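Local coordinates for protein transcriptional regulator (Rhodococcus jostii, PDB 5CYV) that is a MarR-family transcriptional regulator that probably binds DNA as a dimer and binds p-coumaroyl-CoA, linking gene control to p-hydroxycinnamate metabolism, at the interface of chains A and B. Sequence-based numbering; all coordinates share one arbitrary frame. Chains: chain A/B, Transcriptional regulator.

Contact 1: the interface of chains A and B. Residues chain A 60-63, 140-141; chain B 13-14, 17, 21.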
# COMPACT_ATOMS: atom_id res chain seq x y z
N ALA A 60 1.39 16.61 -6.76
CA ALA A 60 0.24 15.96 -7.41
C ALA A 60 0.59 14.56 -7.87
O ALA A 60 -0.18 13.62 -7.62
CB ALA A 60 -0.29 16.79 -8.58
N THR A 61 1.74 14.40 -8.49
CA THR A 61 2.15 13.09 -8.96
C THR A 61 2.23 12.09 -7.82
O THR A 61 1.87 10.94 -7.96
CB THR A 61 3.49 13.17 -9.71
OG1 THR A 61 3.29 13.97 -10.87
CG2 THR A 61 4.02 11.79 -10.13
N MET A 62 2.79 12.53 -6.70
CA MET A 62 2.99 11.66 -5.54
C MET A 62 1.75 11.54 -4.66
O MET A 62 1.78 10.74 -3.74
CB MET A 62 4.17 12.21 -4.70
CG MET A 62 5.48 12.13 -5.47
SD MET A 62 6.89 12.82 -4.56
CE MET A 62 6.89 11.73 -3.09
N GLY A 63 0.69 12.32 -4.93
CA GLY A 63 -0.53 12.22 -4.14
C GLY A 63 -0.34 12.78 -2.72
O GLY A 63 -0.89 12.25 -1.76
N ALA A 140 -4.68 6.19 -10.44
CA ALA A 140 -3.96 7.28 -9.81
C ALA A 140 -4.09 8.59 -10.59
O ALA A 140 -4.10 9.69 -10.01
CB ALA A 140 -2.52 6.93 -9.67
N PHE A 141 -4.20 8.48 -11.91
CA PHE A 141 -4.19 9.63 -12.80
C PHE A 141 -5.41 9.61 -13.75
O PHE A 141 -5.26 9.53 -14.99
CB PHE A 141 -2.85 9.68 -13.58
CG PHE A 141 -1.62 9.56 -12.66
CD1 PHE A 141 -1.34 10.57 -11.75
CD2 PHE A 141 -0.79 8.45 -12.71
CE1 PHE A 141 -0.24 10.46 -10.86
CE2 PHE A 141 0.32 8.32 -11.85
CZ PHE A 141 0.58 9.30 -10.93
N PHE B 13 6.27 2.04 -7.74
CA PHE B 13 5.69 3.32 -7.36
C PHE B 13 4.18 3.27 -7.50
O PHE B 13 3.45 3.76 -6.61
CB PHE B 13 6.25 4.49 -8.25
CG PHE B 13 5.43 5.78 -8.15
CD1 PHE B 13 5.60 6.61 -7.02
CD2 PHE B 13 4.52 6.14 -9.12
CE1 PHE B 13 4.85 7.80 -6.91
CE2 PHE B 13 3.77 7.30 -9.04
CZ PHE B 13 3.95 8.15 -7.89
N LEU B 14 3.68 2.77 -8.62
CA LEU B 14 2.26 2.77 -8.81
C LEU B 14 1.52 1.89 -7.79
O LEU B 14 0.40 2.24 -7.39
CB LEU B 14 1.92 2.27 -10.23
CG LEU B 14 2.37 3.25 -11.33
CD1 LEU B 14 2.37 2.54 -12.69
CD2 LEU B 14 1.58 4.55 -11.35
N ARG B 17 1.56 3.89 -4.66
CA ARG B 17 0.71 5.04 -4.84
C ARG B 17 -0.77 4.67 -4.73
O ARG B 17 -1.50 5.22 -3.89
CB ARG B 17 1.00 5.68 -6.22
CG ARG B 17 0.15 6.88 -6.52
CD ARG B 17 0.65 8.14 -5.79
NE ARG B 17 0.14 9.30 -6.50
CZ ARG B 17 -1.12 9.73 -6.43
NH1 ARG B 17 -1.54 10.76 -7.13
NH2 ARG B 17 -2.00 9.10 -5.65
N MET B 21 -3.56 5.29 -1.66
CA MET B 21 -4.90 5.86 -1.87
C MET B 21 -5.95 5.02 -1.17
O MET B 21 -6.86 5.55 -0.47
CB MET B 21 -5.25 5.95 -3.36
CG MET B 21 -4.36 6.91 -4.10
SD MET B 21 -4.51 6.74 -5.93
CE MET B 21 -6.19 7.28 -6.15

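Contact 2: the interface of chains A and B. Residues chain A 10-13, 15, 139; chain B 117, 121.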
# COMPACT_ATOMS: atom_id res chain seq x y z
N ASP A 10 -9.84 -9.67 -1.52
CA ASP A 10 -10.32 -8.33 -1.80
C ASP A 10 -9.27 -7.52 -2.52
O ASP A 10 -8.16 -7.41 -2.03
CB ASP A 10 -10.74 -7.65 -0.49
CG ASP A 10 -11.25 -6.27 -0.70
OD1 ASP A 10 -12.44 -6.07 -0.99
OD2 ASP A 10 -10.41 -5.34 -0.60
N ILE A 11 -9.58 -6.94 -3.66
CA ILE A 11 -8.53 -6.30 -4.44
C ILE A 11 -7.95 -5.08 -3.72
O ILE A 11 -6.75 -4.81 -3.88
CB ILE A 11 -9.04 -5.89 -5.82
CG1 ILE A 11 -7.91 -5.42 -6.72
CG2 ILE A 11 -10.20 -4.87 -5.75
CD1 ILE A 11 -7.07 -6.54 -7.19
N GLY A 12 -8.79 -4.37 -2.96
CA GLY A 12 -8.24 -3.22 -2.22
C GLY A 12 -7.24 -3.64 -1.15
O GLY A 12 -6.19 -3.02 -0.97
N PHE A 13 -7.58 -4.71 -0.44
CA PHE A 13 -6.68 -5.23 0.58
C PHE A 13 -5.38 -5.66 -0.08
O PHE A 13 -4.27 -5.34 0.40
CB PHE A 13 -7.35 -6.39 1.31
CG PHE A 13 -6.44 -7.13 2.23
CD1 PHE A 13 -6.15 -6.59 3.49
CD2 PHE A 13 -5.94 -8.39 1.89
CE1 PHE A 13 -5.34 -7.29 4.39
CE2 PHE A 13 -5.14 -9.10 2.82
CZ PHE A 13 -4.84 -8.54 4.03
N LEU A 15 -4.02 -4.75 -3.01
CA LEU A 15 -3.21 -3.63 -3.47
C LEU A 15 -2.51 -2.91 -2.34
O LEU A 15 -1.30 -2.60 -2.45
CB LEU A 15 -4.12 -2.65 -4.20
CG LEU A 15 -4.36 -3.02 -5.62
CD1 LEU A 15 -5.52 -2.20 -6.21
CD2 LEU A 15 -3.05 -2.78 -6.47
N ILE A 139 -6.10 4.61 -12.31
CA ILE A 139 -6.65 4.91 -10.97
C ILE A 139 -6.00 6.13 -10.36
O ILE A 139 -6.69 7.03 -9.88
CB ILE A 139 -6.46 3.71 -10.04
CG1 ILE A 139 -7.28 2.54 -10.58
CG2 ILE A 139 -6.94 4.05 -8.59
CD1 ILE A 139 -6.94 1.20 -9.96
N HIS B 117 -14.11 1.58 -1.68
CA HIS B 117 -13.28 0.93 -2.74
C HIS B 117 -13.87 1.22 -4.11
O HIS B 117 -13.13 1.28 -5.13
CB HIS B 117 -13.18 -0.61 -2.57
CG HIS B 117 -12.30 -1.05 -1.44
ND1 HIS B 117 -12.01 -2.38 -1.19
CD2 HIS B 117 -11.62 -0.34 -0.51
CE1 HIS B 117 -11.21 -2.46 -0.13
NE2 HIS B 117 -11.00 -1.24 0.32
N PHE B 121 -12.32 1.05 -8.12
CA PHE B 121 -12.33 -0.26 -8.82
C PHE B 121 -13.58 -0.57 -9.60
O PHE B 121 -13.54 -1.46 -10.46
CB PHE B 121 -12.11 -1.41 -7.85
CG PHE B 121 -10.91 -1.24 -6.97
CD1 PHE B 121 -9.65 -1.08 -7.55
CD2 PHE B 121 -11.03 -1.26 -5.61
CE1 PHE B 121 -8.55 -0.92 -6.75
CE2 PHE B 121 -9.91 -1.08 -4.81
CZ PHE B 121 -8.69 -0.92 -5.38
O HOH W 1 -11.86 -4.34 -3.08

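Contact 1: the interface of chains A and B
Helix 11-30 of chain B meets two pieces of chain A: the C-terminal end of helix 55-62 with A:Gly63 just after it, and the end of helix 126-140 with A:Phe141. B:Arg17 carries the contact. Its CG stands anti to the backbone N (chi1 179°), and the chain bends at chi2, which brings the guanidinium to the end of helix 55-62. There NE donates to the backbone carbonyl O of A:Thr61 at 2.8 Å. The bond is nearly straight, 171° at the hydrogen. The acceptor lies in the guanidinium plane, but the donor stands above the carbonyl plane and not on a lone pair. NH1 adds a weak, bent bond to A:Ala60 O. A positive guanidinium at the C-terminal end of a helix would suit the helix dipole.

One face of the same guanidinium lies against A:Gly63. The glycine CA sits over its centre, 3.4 Å from B:Arg17 CZ. The A:Phe141 ring stands about 85° to the guanidinium, with CE1 4.0 Å from B:Arg17 NH1. On the other side of that ring's tip, CE2 touches the methyl CD2 of B:Leu14, and these side chains cross at about a right angle.

B:Phe13 reaches the carbonyl of A:Thr61 as well. Its ring tip CZ lies 3.5 Å from A:Thr61 O, which is in the plane of the ring. The CB of B:Arg17 covers part of one face of B:Phe13, toward the rim. The carbonyl oxygen is thus met by the guanidinium and by the edges of two rings, B:Phe13 and A:Phe141. This patch ties helix 55-62, the first helix of the helix-turn-helix, to the other subunit; helix 66-78 follows as the recognition helix. One turn further along helix 11-30, the sulfur SD of B:Met21 rests 4.0 Å from A:Ala140 CA.

Contact 2: the interface of chains A and B
Water 1 joins the two chains by linking three polar groups. B:His117 ND1 lies 2.7 Å from it. The carboxylate oxygen OD1 of A:Asp10 is 2.8 Å from the same water. The backbone N of A:Gly12, in the first turn of helix 11-30, is the third partner at 3.1 Å. The water therefore bridges the imidazole of chain B to both a side chain and the backbone of chain A.

A:Asp10 precedes that helix and caps its start. Its OD2 accepts a hydrogen bond from the backbone N of A:Phe13 at 2.9 Å, through the anti lone pair. CG lies anti to the backbone N (chi1 -180°), which turns the carboxylate back toward the helix. The two oxygens divide the work: OD2 binds the helix N-terminus and OD1 binds the water. A:Asp10 and B:His117 meet tip to tip, with carboxylate and imidazole planes 42° apart. A:Asp10 CG lies in the plane of the imidazole, at its edge. No direct hydrogen bond joins the pair, and water 1 makes the link. The carboxylate might favour positive charge on the imidazole, but protonation is not seen.

Beside this polar pair, B:Phe121 at the end of helix 100-121 packs against helix 11-30 of chain A. The methyl CG2 of A:Ile11 lies over one face of the ring, 3.8 Å from the centroid and offset toward the rim, as a CH-pi contact. A:Leu15 meets the ring tip to tip, its CD1 3.3 Å from B:Phe121 CE1. The CA of A:Gly12 lies near both aromatic residues, touching B:Phe121 CE2 and B:His117 CE1. A:Ile139, on helix 126-140, approaches the ring more loosely.

A:Asp10, A:Gly12, A:Phe13 and B:His117 are residues that line pockets for p-coumaroyl-CoA. The site thus joins the subunits where ligand-binding residues from both chains meet, and may help couple ligand binding to the dimer.

The C-alpha centres of contact 1 and contact 2 are about 15 Å apart. Both use helix 11-30, from chain B in contact 1 and from chain A in contact 2. Both also touch the end of helix 126-140 of chain A. The two-fold symmetry repeats each contact with the chains exchanged, so every helix 11-30 makes both kinds. Its first turns meet helix 100-121 of the partner, and its Arg17 meets the end of helix 55-62 and the turn of the helix-turn-helix. Both contacts contain ligand-pocket residues, with Phe13 common to the two. Helix 11-30 may therefore connect ligand binding with the placement of the DNA-binding parts.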